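Side-chain contacts in cellulase (Bacillus sp. BG-CS10, PDB 5E09), which probably hydrolyses internal beta-1,4-glucosidic bonds of cellulose, as a halophilic family 5 glycoside hydrolase carrying carbohydrate-binding modules: residues Thr245-Asp248 with Ile249-Thr252; Ile297-Leu300 with Asn301-Asp304; Ser487-Asp491 with Lys492-Val496; Asp499-Phe502 with Asn503-Asp507. All coordinates share one frame; numbering follows the deposited sequence.

Contact 1. Residues Thr245-Asp248 with Ile249-Thr252; sequences TQQD and IIDT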
ATOM      1  N   THR A 245      -2.902  13.257  -6.838  1.00 42.06           N
ATOM      2  CA  THR A 245      -3.109  12.000  -6.124  1.00 45.89           C
ATOM      3  C   THR A 245      -4.569  11.893  -5.661  1.00 43.43           C
ATOM      4  O   THR A 245      -5.259  10.864  -5.864  1.00 55.23           O
ATOM      5  CB  THR A 245      -2.145  11.901  -4.927  1.00 45.10           C
ATOM      6  OG1 THR A 245      -0.831  12.285  -5.351  1.00 37.83           O
ATOM      7  CG2 THR A 245      -2.097  10.487  -4.374  1.00 41.22           C
ATOM      8  N   GLN A 246      -5.044  12.989  -5.073  1.00 42.42           N
ATOM      9  CA  GLN A 246      -6.415  13.083  -4.584  1.00 44.81           C
ATOM     10  C   GLN A 246      -7.418  12.891  -5.716  1.00 40.01           C
ATOM     11  O   GLN A 246      -8.380  12.121  -5.598  1.00 39.82           O
ATOM     12  CB  GLN A 246      -6.632  14.435  -3.901  1.00 41.38           C
ATOM     13  CG  GLN A 246      -5.619  14.723  -2.798  1.00 49.02           C
ATOM     14  CD  GLN A 246      -5.842  16.059  -2.116  1.00 56.40           C
ATOM     15  OE1 GLN A 246      -5.338  17.087  -2.560  1.00 62.66           O
ATOM     16  NE2 GLN A 246      -6.592  16.047  -1.023  1.00 72.83           N
ATOM     17  N   GLN A 247      -7.165  13.581  -6.824  1.00 44.66           N
ATOM     18  CA  GLN A 247      -8.057  13.548  -7.972  1.00 40.67           C
ATOM     19  C   GLN A 247      -8.091  12.161  -8.586  1.00 53.54           C
ATOM     20  O   GLN A 247      -9.138  11.719  -9.062  1.00 46.50           O
ATOM     21  CB  GLN A 247      -7.637  14.575  -9.020  1.00 39.90           C
ATOM     22  CG  GLN A 247      -8.721  14.866 -10.047  1.00 41.05           C
ATOM     23  CD  GLN A 247     -10.005  15.360  -9.403  1.00 56.11           C
ATOM     24  OE1 GLN A 247      -9.984  16.262  -8.566  1.00 58.28           O
ATOM     25  NE2 GLN A 247     -11.132  14.764  -9.785  1.00 51.56           N
ATOM     26  N   ASP A 248      -6.947  11.478  -8.570  1.00 47.03           N
ATOM     27  CA  ASP A 248      -6.880  10.109  -9.069  1.00 39.09           C
ATOM     28  C   ASP A 248      -7.767   9.194  -8.233  1.00 40.31           C
ATOM     29  O   ASP A 248      -8.485   8.336  -8.771  1.00 44.21           O
ATOM     30  CB  ASP A 248      -5.446   9.593  -9.067  1.00 38.18           C
ATOM     31  CG  ASP A 248      -5.312   8.278  -9.799  1.00 49.82           C
ATOM     32  OD1 ASP A 248      -5.360   8.294 -11.048  1.00 49.83           O
ATOM     33  OD2 ASP A 248      -5.171   7.230  -9.127  1.00 46.72           O
ATOM     34  N   ILE A 249      -7.726   9.378  -6.915  1.00 41.78           N
ATOM     35  CA  ILE A 249      -8.651   8.634  -6.053  1.00 49.86           C
ATOM     36  C   ILE A 249     -10.128   8.913  -6.402  1.00 48.66           C
ATOM     37  O   ILE A 249     -10.941   7.981  -6.622  1.00 41.29           O
ATOM     38  CB  ILE A 249      -8.405   8.965  -4.574  1.00 43.72           C
ATOM     39  CG1 ILE A 249      -7.029   8.441  -4.148  1.00 47.55           C
ATOM     40  CG2 ILE A 249      -9.517   8.393  -3.704  1.00 42.00           C
ATOM     41  CD1 ILE A 249      -6.568   8.930  -2.799  1.00 35.07           C
ATOM     42  N   ILE A 250     -10.462  10.198  -6.469  1.00 48.56           N
ATOM     43  CA  ILE A 250     -11.836  10.620  -6.731  1.00 45.82           C
ATOM     44  C   ILE A 250     -12.366  10.074  -8.056  1.00 48.44           C
ATOM     45  O   ILE A 250     -13.441   9.479  -8.091  1.00 46.46           O
ATOM     46  CB  ILE A 250     -11.953  12.157  -6.718  1.00 59.25           C
ATOM     47  CG1 ILE A 250     -11.854  12.674  -5.282  1.00 50.33           C
ATOM     48  CG2 ILE A 250     -13.265  12.608  -7.344  1.00 48.00           C
ATOM     49  CD1 ILE A 250     -11.977  14.166  -5.171  1.00 51.62           C
ATOM     50  N   ASP A 251     -11.609  10.265  -9.134  1.00 40.76           N
ATOM     51  CA  ASP A 251     -12.008   9.774 -10.451  1.00 43.19           C
ATOM     52  C   ASP A 251     -12.153   8.253 -10.459  1.00 52.55           C
ATOM     53  O   ASP A 251     -13.196   7.708 -10.886  1.00 57.44           O
ATOM     54  CB  ASP A 251     -10.995  10.204 -11.521  1.00 49.71           C
ATOM     55  CG  ASP A 251     -10.917  11.719 -11.687  1.00 67.26           C
ATOM     56  OD1 ASP A 251     -11.831  12.427 -11.212  1.00 67.36           O
ATOM     57  OD2 ASP A 251      -9.943  12.203 -12.303  1.00 64.25           O
ATOM     58  N   THR A 252     -11.109   7.573  -9.977  1.00 40.07           N
ATOM     59  CA  THR A 252     -11.102   6.114  -9.969  1.00 48.28           C
ATOM     60  C   THR A 252     -12.364   5.558  -9.330  1.00 37.72           C
ATOM     61  O   THR A 252     -13.113   4.774  -9.943  1.00 47.97           O
ATOM     62  CB  THR A 252      -9.880   5.548  -9.221  1.00 45.98           C
ATOM     63  OG1 THR A 252      -8.674   5.977  -9.868  1.00 44.49           O
ATOM     64  CG2 THR A 252      -9.931   4.028  -9.198  1.00 38.16           C
TER

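Contact 2. Residues Ile297-Leu300 with Asn301-Asp304; sequences IHHL and NERD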
ATOM      1  N   ILE A 297      -9.711   6.325   2.449  1.00 39.78           N
ATOM      2  CA  ILE A 297     -10.752   5.584   3.150  1.00 45.87           C
ATOM      3  C   ILE A 297     -12.020   6.436   3.311  1.00 43.44           C
ATOM      4  O   ILE A 297     -13.134   5.903   3.250  1.00 37.40           O
ATOM      5  CB  ILE A 297     -10.252   5.066   4.507  1.00 37.43           C
ATOM      6  CG1 ILE A 297      -9.171   4.010   4.267  1.00 33.27           C
ATOM      7  CG2 ILE A 297     -11.396   4.451   5.307  1.00 32.17           C
ATOM      8  CD1 ILE A 297      -8.470   3.535   5.516  1.00 39.60           C
ATOM      9  N   HIS A 298     -11.863   7.752   3.466  1.00 34.92           N
ATOM     10  CA  HIS A 298     -13.037   8.622   3.443  1.00 37.17           C
ATOM     11  C   HIS A 298     -13.842   8.416   2.162  1.00 54.34           C
ATOM     12  O   HIS A 298     -15.064   8.197   2.206  1.00 47.98           O
ATOM     13  CB  HIS A 298     -12.649  10.094   3.564  1.00 41.25           C
ATOM     14  CG  HIS A 298     -13.776  11.039   3.269  1.00 52.21           C
ATOM     15  ND1 HIS A 298     -15.020  10.915   3.846  1.00 51.11           N
ATOM     16  CD2 HIS A 298     -13.840  12.126   2.461  1.00 49.59           C
ATOM     17  CE1 HIS A 298     -15.806  11.883   3.407  1.00 42.56           C
ATOM     18  NE2 HIS A 298     -15.114  12.631   2.565  1.00 41.45           N
ATOM     19  N   HIS A 299     -13.169   8.471   1.015  1.00 41.44           N
ATOM     20  CA  HIS A 299     -13.924   8.409  -0.237  1.00 46.74           C
ATOM     21  C   HIS A 299     -14.464   6.999  -0.546  1.00 38.70           C
ATOM     22  O   HIS A 299     -15.543   6.851  -1.159  1.00 41.12           O
ATOM     23  CB  HIS A 299     -13.073   8.954  -1.378  1.00 39.61           C
ATOM     24  CG  HIS A 299     -12.999  10.450  -1.388  1.00 55.86           C
ATOM     25  ND1 HIS A 299     -14.043  11.241  -1.818  1.00 55.48           N
ATOM     26  CD2 HIS A 299     -12.027  11.299  -0.978  1.00 52.42           C
ATOM     27  CE1 HIS A 299     -13.712  12.513  -1.690  1.00 44.44           C
ATOM     28  NE2 HIS A 299     -12.494  12.579  -1.185  1.00 54.36           N
ATOM     29  N   LEU A 300     -13.752   5.973  -0.079  1.00 33.49           N
ATOM     30  CA  LEU A 300     -14.256   4.602  -0.176  1.00 37.09           C
ATOM     31  C   LEU A 300     -15.540   4.453   0.625  1.00 52.05           C
ATOM     32  O   LEU A 300     -16.507   3.833   0.166  1.00 39.81           O
ATOM     33  CB  LEU A 300     -13.225   3.583   0.315  1.00 29.38           C
ATOM     34  CG  LEU A 300     -11.915   3.461  -0.467  1.00 44.05           C
ATOM     35  CD1 LEU A 300     -11.007   2.410   0.161  1.00 27.17           C
ATOM     36  CD2 LEU A 300     -12.180   3.156  -1.939  1.00 33.02           C
ATOM     37  N   ASN A 301     -15.535   5.014   1.833  1.00 49.30           N
ATOM     38  CA  ASN A 301     -16.722   4.990   2.679  1.00 45.02           C
ATOM     39  C   ASN A 301     -17.885   5.736   2.046  1.00 43.07           C
ATOM     40  O   ASN A 301     -19.005   5.228   2.023  1.00 49.74           O
ATOM     41  CB  ASN A 301     -16.413   5.569   4.057  1.00 45.95           C
ATOM     42  CG  ASN A 301     -15.532   4.652   4.879  1.00 53.28           C
ATOM     43  OD1 ASN A 301     -15.479   3.451   4.648  1.00 53.08           O
ATOM     44  ND2 ASN A 301     -14.842   5.223   5.861  1.00 96.12           N
ATOM     45  N   GLU A 302     -17.620   6.928   1.513  1.00 42.07           N
ATOM     46  CA  GLU A 302     -18.661   7.683   0.816  1.00 40.19           C
ATOM     47  C   GLU A 302     -19.229   6.895  -0.367  1.00 54.79           C
ATOM     48  O   GLU A 302     -20.375   7.115  -0.773  1.00 36.65           O
ATOM     49  CB  GLU A 302     -18.127   9.036   0.329  1.00 43.07           C
ATOM     50  CG  GLU A 302     -18.354  10.197   1.296  1.00 66.92           C
ATOM     51  CD  GLU A 302     -17.956  11.545   0.708  1.00 79.95           C
ATOM     52  OE1 GLU A 302     -17.481  11.582  -0.448  1.00 66.10           O
ATOM     53  OE2 GLU A 302     -18.127  12.574   1.401  1.00 88.96           O
ATOM     54  N   ARG A 303     -18.438   5.977  -0.924  1.00 46.34           N
ATOM     55  CA  ARG A 303     -18.926   5.199  -2.062  1.00 47.53           C
ATOM     56  C   ARG A 303     -19.224   3.723  -1.757  1.00 53.87           C
ATOM     57  O   ARG A 303     -19.312   2.910  -2.680  1.00 53.39           O
ATOM     58  CB  ARG A 303     -17.926   5.295  -3.212  1.00 40.38           C
ATOM     59  CG  ARG A 303     -17.911   6.655  -3.881  1.00 50.46           C
ATOM     60  CD  ARG A 303     -16.575   6.923  -4.550  1.00 51.38           C
ATOM     61  NE  ARG A 303     -16.467   8.300  -5.018  1.00 47.79           N
ATOM     62  CZ  ARG A 303     -16.124   9.327  -4.246  1.00 57.79           C
ATOM     63  NH1 ARG A 303     -15.861   9.139  -2.957  1.00 47.02           N
ATOM     64  NH2 ARG A 303     -16.050  10.547  -4.762  1.00 55.61           N
ATOM     65  N   ASP A 304     -19.384   3.391  -0.477  1.00 45.85           N
ATOM     66  CA  ASP A 304     -19.708   2.025  -0.040  1.00 40.13           C
ATOM     67  C   ASP A 304     -18.785   0.942  -0.601  1.00 47.50           C
ATOM     68  O   ASP A 304     -19.230  -0.169  -0.907  1.00 37.46           O
ATOM     69  CB  ASP A 304     -21.152   1.675  -0.405  1.00 57.45           C
ATOM     70  CG  ASP A 304     -22.164   2.568   0.285  1.00 56.78           C
ATOM     71  OD1 ASP A 304     -21.864   3.072   1.390  1.00 56.49           O
ATOM     72  OD2 ASP A 304     -23.257   2.770  -0.288  1.00 62.26           O
TER

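Contact 3. Residues Ser487-Asp491 with Lys492-Val496; sequences SPVYD and KGEIV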
ATOM      1  N   SER A 487      19.326   5.800  -1.259  1.00 46.97           N
ATOM      2  CA  SER A 487      18.735   5.453   0.026  1.00 49.77           C
ATOM      3  C   SER A 487      19.410   6.165   1.196  1.00 42.85           C
ATOM      4  O   SER A 487      20.598   5.977   1.445  1.00 41.82           O
ATOM      5  CB  SER A 487      18.796   3.937   0.230  1.00 40.72           C
ATOM      6  OG  SER A 487      17.909   3.533   1.256  1.00 58.01           O
ATOM      7  N   PRO A 488      18.651   7.005   1.909  1.00 39.16           N
ATOM      8  CA  PRO A 488      19.147   7.561   3.170  1.00 39.95           C
ATOM      9  C   PRO A 488      19.251   6.475   4.238  1.00 50.94           C
ATOM     10  O   PRO A 488      18.249   5.833   4.558  1.00 51.65           O
ATOM     11  CB  PRO A 488      18.086   8.595   3.554  1.00 40.72           C
ATOM     12  CG  PRO A 488      17.310   8.849   2.306  1.00 43.67           C
ATOM     13  CD  PRO A 488      17.365   7.593   1.509  1.00 34.97           C
ATOM     14  N   VAL A 489      20.455   6.264   4.755  1.00 35.36           N
ATOM     15  CA  VAL A 489      20.687   5.365   5.877  1.00 45.30           C
ATOM     16  C   VAL A 489      21.092   6.208   7.086  1.00 45.45           C
ATOM     17  O   VAL A 489      22.267   6.595   7.233  1.00 44.36           O
ATOM     18  CB  VAL A 489      21.784   4.316   5.567  1.00 54.80           C
ATOM     19  CG1 VAL A 489      21.716   3.167   6.561  1.00 46.08           C
ATOM     20  CG2 VAL A 489      21.649   3.800   4.139  1.00 38.38           C
ATOM     21  N   TYR A 490      20.108   6.507   7.932  1.00 41.54           N
ATOM     22  CA  TYR A 490      20.286   7.451   9.033  1.00 49.06           C
ATOM     23  C   TYR A 490      21.140   6.871  10.152  1.00 46.44           C
ATOM     24  O   TYR A 490      21.991   7.561  10.711  1.00 55.08           O
ATOM     25  CB  TYR A 490      18.923   7.901   9.579  1.00 42.47           C
ATOM     26  CG  TYR A 490      18.117   8.673   8.562  1.00 36.97           C
ATOM     27  CD1 TYR A 490      18.431   9.989   8.261  1.00 38.82           C
ATOM     28  CD2 TYR A 490      17.057   8.079   7.888  1.00 36.61           C
ATOM     29  CE1 TYR A 490      17.712  10.700   7.323  1.00 42.61           C
ATOM     30  CE2 TYR A 490      16.331   8.779   6.944  1.00 34.73           C
ATOM     31  CZ  TYR A 490      16.662  10.091   6.667  1.00 51.31           C
ATOM     32  OH  TYR A 490      15.946  10.801   5.730  1.00 42.56           O
ATOM     33  N   ASP A 491      20.927   5.597  10.460  1.00 46.56           N
ATOM     34  CA  ASP A 491      21.674   4.929  11.522  1.00 59.41           C
ATOM     35  C   ASP A 491      23.144   4.697  11.149  1.00 59.12           C
ATOM     36  O   ASP A 491      23.954   4.335  12.001  1.00 66.42           O
ATOM     37  CB  ASP A 491      21.002   3.598  11.880  1.00 51.97           C
ATOM     38  CG  ASP A 491      20.547   2.828  10.653  1.00 81.39           C
ATOM     39  OD1 ASP A 491      19.639   3.322   9.943  1.00 76.52           O
ATOM     40  OD2 ASP A 491      21.103   1.737  10.393  1.00 75.12           O
ATOM     41  N   LYS A 492      23.492   4.905   9.884  1.00 47.76           N
ATOM     42  CA  LYS A 492      24.882   4.768   9.467  1.00 48.67           C
ATOM     43  C   LYS A 492      25.429   6.093   8.934  1.00 66.86           C
ATOM     44  O   LYS A 492      26.563   6.158   8.452  1.00 55.01           O
ATOM     45  CB  LYS A 492      25.024   3.660   8.418  1.00 47.86           C
ATOM     46  CG  LYS A 492      24.742   2.264   8.969  1.00 58.32           C
ATOM     47  CD  LYS A 492      25.474   1.177   8.196  1.00 61.04           C
ATOM     48  CE  LYS A 492      24.970   1.068   6.769  1.00 70.64           C
ATOM     49  NZ  LYS A 492      25.693   0.007   6.015  1.00 79.34           N
ATOM     50  N   GLY A 493      24.618   7.143   9.039  1.00 46.57           N
ATOM     51  CA  GLY A 493      25.006   8.472   8.600  1.00 40.97           C
ATOM     52  C   GLY A 493      25.510   8.526   7.171  1.00 46.87           C
ATOM     53  O   GLY A 493      26.597   9.051   6.914  1.00 46.67           O
ATOM     54  N   GLU A 494      24.735   7.983   6.233  1.00 44.56           N
ATOM     55  CA  GLU A 494      25.167   7.996   4.835  1.00 40.69           C
ATOM     56  C   GLU A 494      23.994   7.964   3.866  1.00 38.30           C
ATOM     57  O   GLU A 494      22.887   7.617   4.243  1.00 38.81           O
ATOM     58  CB  GLU A 494      26.097   6.811   4.556  1.00 47.49           C
ATOM     59  CG  GLU A 494      25.429   5.453   4.756  1.00 49.08           C
ATOM     60  CD  GLU A 494      26.382   4.283   4.573  1.00 66.70           C
ATOM     61  OE1 GLU A 494      27.614   4.504   4.520  1.00 57.64           O
ATOM     62  OE2 GLU A 494      25.894   3.136   4.480  1.00 55.93           O
ATOM     63  N   ILE A 495      24.247   8.345   2.620  1.00 35.85           N
ATOM     64  CA  ILE A 495      23.276   8.166   1.551  1.00 36.51           C
ATOM     65  C   ILE A 495      23.854   7.229   0.500  1.00 43.87           C
ATOM     66  O   ILE A 495      24.844   7.548  -0.152  1.00 41.53           O
ATOM     67  CB  ILE A 495      22.882   9.495   0.879  1.00 32.11           C
ATOM     68  CG1 ILE A 495      22.253  10.448   1.898  1.00 34.64           C
ATOM     69  CG2 ILE A 495      21.911   9.233  -0.259  1.00 37.00           C
ATOM     70  CD1 ILE A 495      21.954  11.827   1.339  1.00 33.07           C
ATOM     71  N   VAL A 496      23.235   6.067   0.342  1.00 43.41           N
ATOM     72  CA  VAL A 496      23.685   5.084  -0.634  1.00 47.61           C
ATOM     73  C   VAL A 496      23.213   5.456  -2.036  1.00 39.65           C
ATOM     74  O   VAL A 496      22.062   5.837  -2.221  1.00 38.36           O
ATOM     75  CB  VAL A 496      23.167   3.668  -0.281  1.00 50.21           C
ATOM     76  CG1 VAL A 496      23.530   2.669  -1.374  1.00 46.73           C
ATOM     77  CG2 VAL A 496      23.713   3.221   1.064  1.00 45.66           C
TER

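Contact 4. Residues Asp499-Phe502 with Asn503-Asp507; sequences DAFF and NEVRD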
ATOM      1  N   ASP A 499      23.587   0.460  -7.427  1.00 57.45           N
ATOM      2  CA  ASP A 499      24.126  -0.064  -8.678  1.00 44.86           C
ATOM      3  C   ASP A 499      23.120   0.176  -9.800  1.00 41.59           C
ATOM      4  O   ASP A 499      23.499   0.427 -10.939  1.00 47.12           O
ATOM      5  CB  ASP A 499      24.452  -1.559  -8.542  1.00 47.89           C
ATOM      6  CG  ASP A 499      25.601  -2.005  -9.447  1.00 84.63           C
ATOM      7  OD1 ASP A 499      26.455  -1.166  -9.812  1.00 80.39           O
ATOM      8  OD2 ASP A 499      25.655  -3.209  -9.787  1.00 81.56           O
ATOM      9  N   ALA A 500      21.834   0.122  -9.464  1.00 47.66           N
ATOM     10  CA  ALA A 500      20.780   0.367 -10.445  1.00 37.29           C
ATOM     11  C   ALA A 500      20.845   1.790 -11.009  1.00 43.57           C
ATOM     12  O   ALA A 500      20.606   2.003 -12.198  1.00 49.68           O
ATOM     13  CB  ALA A 500      19.411   0.098  -9.832  1.00 33.54           C
ATOM     14  N   PHE A 501      21.172   2.767 -10.169  1.00 42.38           N
ATOM     15  CA  PHE A 501      21.324   4.133 -10.662  1.00 38.24           C
ATOM     16  C   PHE A 501      22.514   4.231 -11.611  1.00 41.80           C
ATOM     17  O   PHE A 501      22.405   4.789 -12.703  1.00 41.83           O
ATOM     18  CB  PHE A 501      21.500   5.123  -9.509  1.00 40.38           C
ATOM     19  CG  PHE A 501      21.829   6.531  -9.955  1.00 40.88           C
ATOM     20  CD1 PHE A 501      20.824   7.403 -10.349  1.00 34.35           C
ATOM     21  CD2 PHE A 501      23.140   6.982  -9.968  1.00 32.41           C
ATOM     22  CE1 PHE A 501      21.119   8.693 -10.753  1.00 35.74           C
ATOM     23  CE2 PHE A 501      23.443   8.277 -10.370  1.00 43.50           C
ATOM     24  CZ  PHE A 501      22.430   9.133 -10.766  1.00 30.95           C
ATOM     25  N   PHE A 502      23.648   3.679 -11.198  1.00 31.11           N
ATOM     26  CA  PHE A 502      24.867   3.818 -11.988  1.00 53.45           C
ATOM     27  C   PHE A 502      24.839   3.027 -13.298  1.00 46.65           C
ATOM     28  O   PHE A 502      25.455   3.441 -14.279  1.00 51.57           O
ATOM     29  CB  PHE A 502      26.085   3.413 -11.159  1.00 43.87           C
ATOM     30  CG  PHE A 502      26.445   4.409 -10.102  1.00 37.29           C
ATOM     31  CD1 PHE A 502      26.771   5.712 -10.445  1.00 40.84           C
ATOM     32  CD2 PHE A 502      26.463   4.048  -8.767  1.00 37.86           C
ATOM     33  CE1 PHE A 502      27.104   6.637  -9.470  1.00 38.61           C
ATOM     34  CE2 PHE A 502      26.801   4.961  -7.793  1.00 36.10           C
ATOM     35  CZ  PHE A 502      27.122   6.257  -8.144  1.00 36.12           C
ATOM     36  N   ASN A 503      24.112   1.911 -13.325  1.00 51.77           N
ATOM     37  CA  ASN A 503      23.980   1.115 -14.545  1.00 50.89           C
ATOM     38  C   ASN A 503      23.302   1.882 -15.678  1.00 52.05           C
ATOM     39  O   ASN A 503      23.325   1.441 -16.824  1.00 55.77           O
ATOM     40  CB  ASN A 503      23.193  -0.176 -14.284  1.00 45.15           C
ATOM     41  CG  ASN A 503      23.952  -1.169 -13.419  1.00 50.08           C
ATOM     42  OD1 ASN A 503      25.180  -1.122 -13.314  1.00 51.89           O
ATOM     43  ND2 ASN A 503      23.216  -2.075 -12.787  1.00 49.71           N
ATOM     44  N   GLU A 504      22.686   3.019 -15.365  1.00 43.72           N
ATOM     45  CA  GLU A 504      21.965   3.770 -16.386  1.00 52.11           C
ATOM     46  C   GLU A 504      22.430   5.218 -16.483  1.00 39.95           C
ATOM     47  O   GLU A 504      21.655   6.105 -16.826  1.00 51.89           O
ATOM     48  CB  GLU A 504      20.452   3.707 -16.128  1.00 42.72           C
ATOM     49  CG  GLU A 504      19.905   2.280 -16.179  1.00 52.12           C
ATOM     50  CD  GLU A 504      18.392   2.199 -16.039  1.00 68.98           C
ATOM     51  OE1 GLU A 504      17.682   2.991 -16.699  1.00 56.75           O
ATOM     52  OE2 GLU A 504      17.913   1.337 -15.266  1.00 66.69           O
ATOM     53  N   VAL A 505      23.703   5.453 -16.188  1.00 44.26           N
ATOM     54  CA  VAL A 505      24.288   6.766 -16.422  1.00 50.17           C
ATOM     55  C   VAL A 505      25.581   6.655 -17.227  1.00 51.55           C
ATOM     56  O   VAL A 505      26.387   5.744 -17.021  1.00 55.73           O
ATOM     57  CB  VAL A 505      24.565   7.536 -15.097  1.00 49.66           C
ATOM     58  CG1 VAL A 505      23.268   7.817 -14.354  1.00 49.91           C
ATOM     59  CG2 VAL A 505      25.509   6.771 -14.208  1.00 43.80           C
ATOM     60  N   ARG A 506      25.757   7.586 -18.157  1.00 40.59           N
ATOM     61  CA  ARG A 506      26.962   7.677 -18.966  1.00 45.02           C
ATOM     62  C   ARG A 506      28.159   8.038 -18.079  1.00 56.02           C
ATOM     63  O   ARG A 506      27.986   8.429 -16.922  1.00 46.92           O
ATOM     64  CB  ARG A 506      26.791   8.738 -20.057  1.00 42.22           C
ATOM     65  CG  ARG A 506      27.159  10.105 -19.522  1.00 51.00           C
ATOM     66  CD  ARG A 506      26.784  11.315 -20.369  1.00 56.12           C
ATOM     67  NE  ARG A 506      25.446  11.288 -20.938  1.00 54.91           N
ATOM     68  CZ  ARG A 506      24.783  12.386 -21.284  1.00 52.09           C
ATOM     69  NH1 ARG A 506      25.319  13.582 -21.069  1.00 47.30           N
ATOM     70  NH2 ARG A 506      23.569  12.293 -21.804  1.00 67.22           N
ATOM     71  N   ASP A 507      29.367   7.917 -18.625  1.00 58.30           N
ATOM     72  CA  ASP A 507      30.566   8.423 -17.962  1.00 54.41           C
ATOM     73  C   ASP A 507      30.621   9.939 -18.090  1.00 51.07           C
ATOM     74  O   ASP A 507      30.874  10.465 -19.172  1.00 60.01           O
ATOM     75  CB  ASP A 507      31.833   7.805 -18.559  1.00 55.33           C
ATOM     76  CG  ASP A 507      31.857   6.294 -18.449  1.00 63.76           C
ATOM     77  OD1 ASP A 507      31.632   5.771 -17.334  1.00 50.00           O
ATOM     78  OD2 ASP A 507      32.105   5.631 -19.480  1.00 73.21           O
TER

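Contact 1. Residues Thr245-Asp248 with Ile249-Thr252
Thr252 and Asp248 meet through one carbonyl oxygen that takes two bonds from the same residue. Asp248 O accepts from Thr252 OG1 at 2.6 Å and from Thr252 N at 3.0 Å, the two donors approaching from opposite faces of the carbonyl plane. The hydroxyl can do this because OG1 stands beside its own backbone N (chi1 -61°), which turns it back along the helix. The hydroxyl proton is thus spent on the main chain. Of the Asp248 carboxylate, OD2 has its partner elsewhere, the hydroxyl of Tyr225 on barrel strand 219-225. Asp248 and Thr252 lie on helix 243-261, one of the helices packed round the TIM barrel of the family 5 catalytic domain, and the regular i to i+4 bonds run through it, with Ile249 N on Thr245 O and Ile250 N on Gln246 O. On the more exposed flank, Gln247 NE2 donates to Asp251 OD1 at 2.8 Å. The donor's partner lies within 9° of the amide plane, but the carboxylate oxygen is met from above its own plane, 38° out of it. A bend at chi2 of Gln247 brings the amide round to Asp251. Ile249 packs on Phe292 and Phe295 of helix 286-302.

Contact 2. Residues Ile297-Leu300 with Asn301-Asp304
His299 O is gripped by Arg303 twice, from the guanidinium and from the backbone. Arg303 NH1 reaches His299 O at 2.9 Å, with the oxygen almost in the guanidinium plane, whereas Arg303 N adds a weak bond to it at 3.0 Å. The same NH1 also donates to His299 ND1 at 3.0 Å; it sits at the edge of the imidazole, near the ring plane, so ND1 acts as the acceptor here. Ring and guanidinium lie side by side with their planes 55° apart. An extended chain from CG to NE carries the guanidinium back beside the last turn, where NE is held by Asn254 OD1 of helix 243-261. A methionine in place of Arg303 would probably leave His299 O and ND1 without NH1 and Asn254 OD1 without NE, and let the imidazole turn more freely. One residue back, the Glu302 carboxylate approaches the His298 ring obliquely, Glu302 OE2 lying 3.1 Å from His298 CE1, with no hydrogen bond to NE2. The arrangement is that of a helix C-terminus: Asp304, with positive phi (52°), is the C-prime residue of a Schellman motif that closes helix 286-302 through Val305 N to Leu300 O and Asp304 N to Asn301 O, ahead of barrel strand 306-311.

Contact 3. Residues Ser487-Asp491 with Lys492-Val496
Strands 487-489 and 494-496 run antiparallel, their axes 4.7 Å apart at closest approach and 152° between their directions, and form a beta hairpin at the edge of the antiparallel sheet in the C-terminal carbohydrate-binding domain. Ser487 and Val496 make a hydrogen-bonded pair through two bonds, from Ser487 N to Val496 O and from Val496 N to Ser487 O, each 2.9 Å. Pro488 faces Ile495 as a non-hydrogen-bonded pair, a position where the proline's missing N-H costs no cross-strand bond. Towards the turn, Gly493 and Glu494 both stand opposite Val489, which defines a G1 beta bulge; Gly493 has positive phi, and its N donates to Tyr490 O from above the carbonyl plane. Val489 and Glu494 form a hydrogen-bonded pair, Val489 N to Glu494 O at 2.8 Å and Glu494 N to Val489 O at 3.0 Å. Outside the hairpin, Gly493 and Ile495 bond through their backbones to Ala451 and Ile449 of strand 447-452, and Tyr490 OH is fixed by Val458 N. Val489 is the hub on the face shared by Ser487, Glu494 and Val496. Its CG1, anti to the backbone N (chi1 -163°), lies alongside Lys492, 3.8 Å from CB. A serine in place of Val489 lacks both methyls and would probably open a gap between the Lys492 chain and Val496. The lysine bends at chi3, and its ammonium forms a salt bridge with Glu494, Lys492 NZ to Glu494 OE2 at 3.5 Å. On the other branch, Val489 CG2 meets Val496 CG2 at 3.7 Å.

Contact 4. Residues Asp499-Phe502 with Asn503-Asp507
Val505 CG1 rests over one face of the Phe501 ring as a CH-pi contact, 4.2 Å from the ring centroid and 21° off the normal. CG1 is offset toward the rim, Val505 CG1 to Phe501 CZ being 3.9 Å. The other methyl, CG2, lies at the edge of the Phe502 ring, 4.1 Å from CD1, so one valine meets two aromatic rings in different ways. The Phe501 side chain reaches Val505 because its CG is anti to the backbone N (chi1 173°), which swings the ring along the chain. The backbone holds the valine in place: Val505 N donates to Phe502 O at 3.3 Å and Glu504 N to Phe501 O at 3.2 Å, both from well above the carbonyl plane, as the chain turns out of helix 499-502. Asn503 N keeps a helical bond to Asp499 O at 2.9 Å. Further out, Phe501 packs on Ala463 and Phe502 on Leu526, on strands 458-465 and 521-529 of the domain's antiparallel sheet, and Lys528 NZ bonds to Val505 O. The contacts of Val505 with the rings are apolar, and the hydrogen bonds across this turn are main-chain ones, so helix 499-502 and its following loop are joined by both.

In the fold
Along the chain the contacts come in series, 1 and 2 in the catalytic TIM barrel and 3 and 4 in the C-terminal carbohydrate-binding domain. Contacts 1 and 2 lie on neighbouring barrel helices, 243-261 and 286-302, with centres about 12 Å apart; they touch where Ile250 CG1 meets His299 CE1 at 4.0 Å. Contacts 3 and 4 have centres about 20 Å apart and are joined through the chain, strand 494-497 leading into helix 499-502. Between the two domains the separation is large: centres of contacts 2 and 4 are about 43 Å apart, on opposite sides of the chain's centre. Each contact is local to one domain, and none of them spans the two.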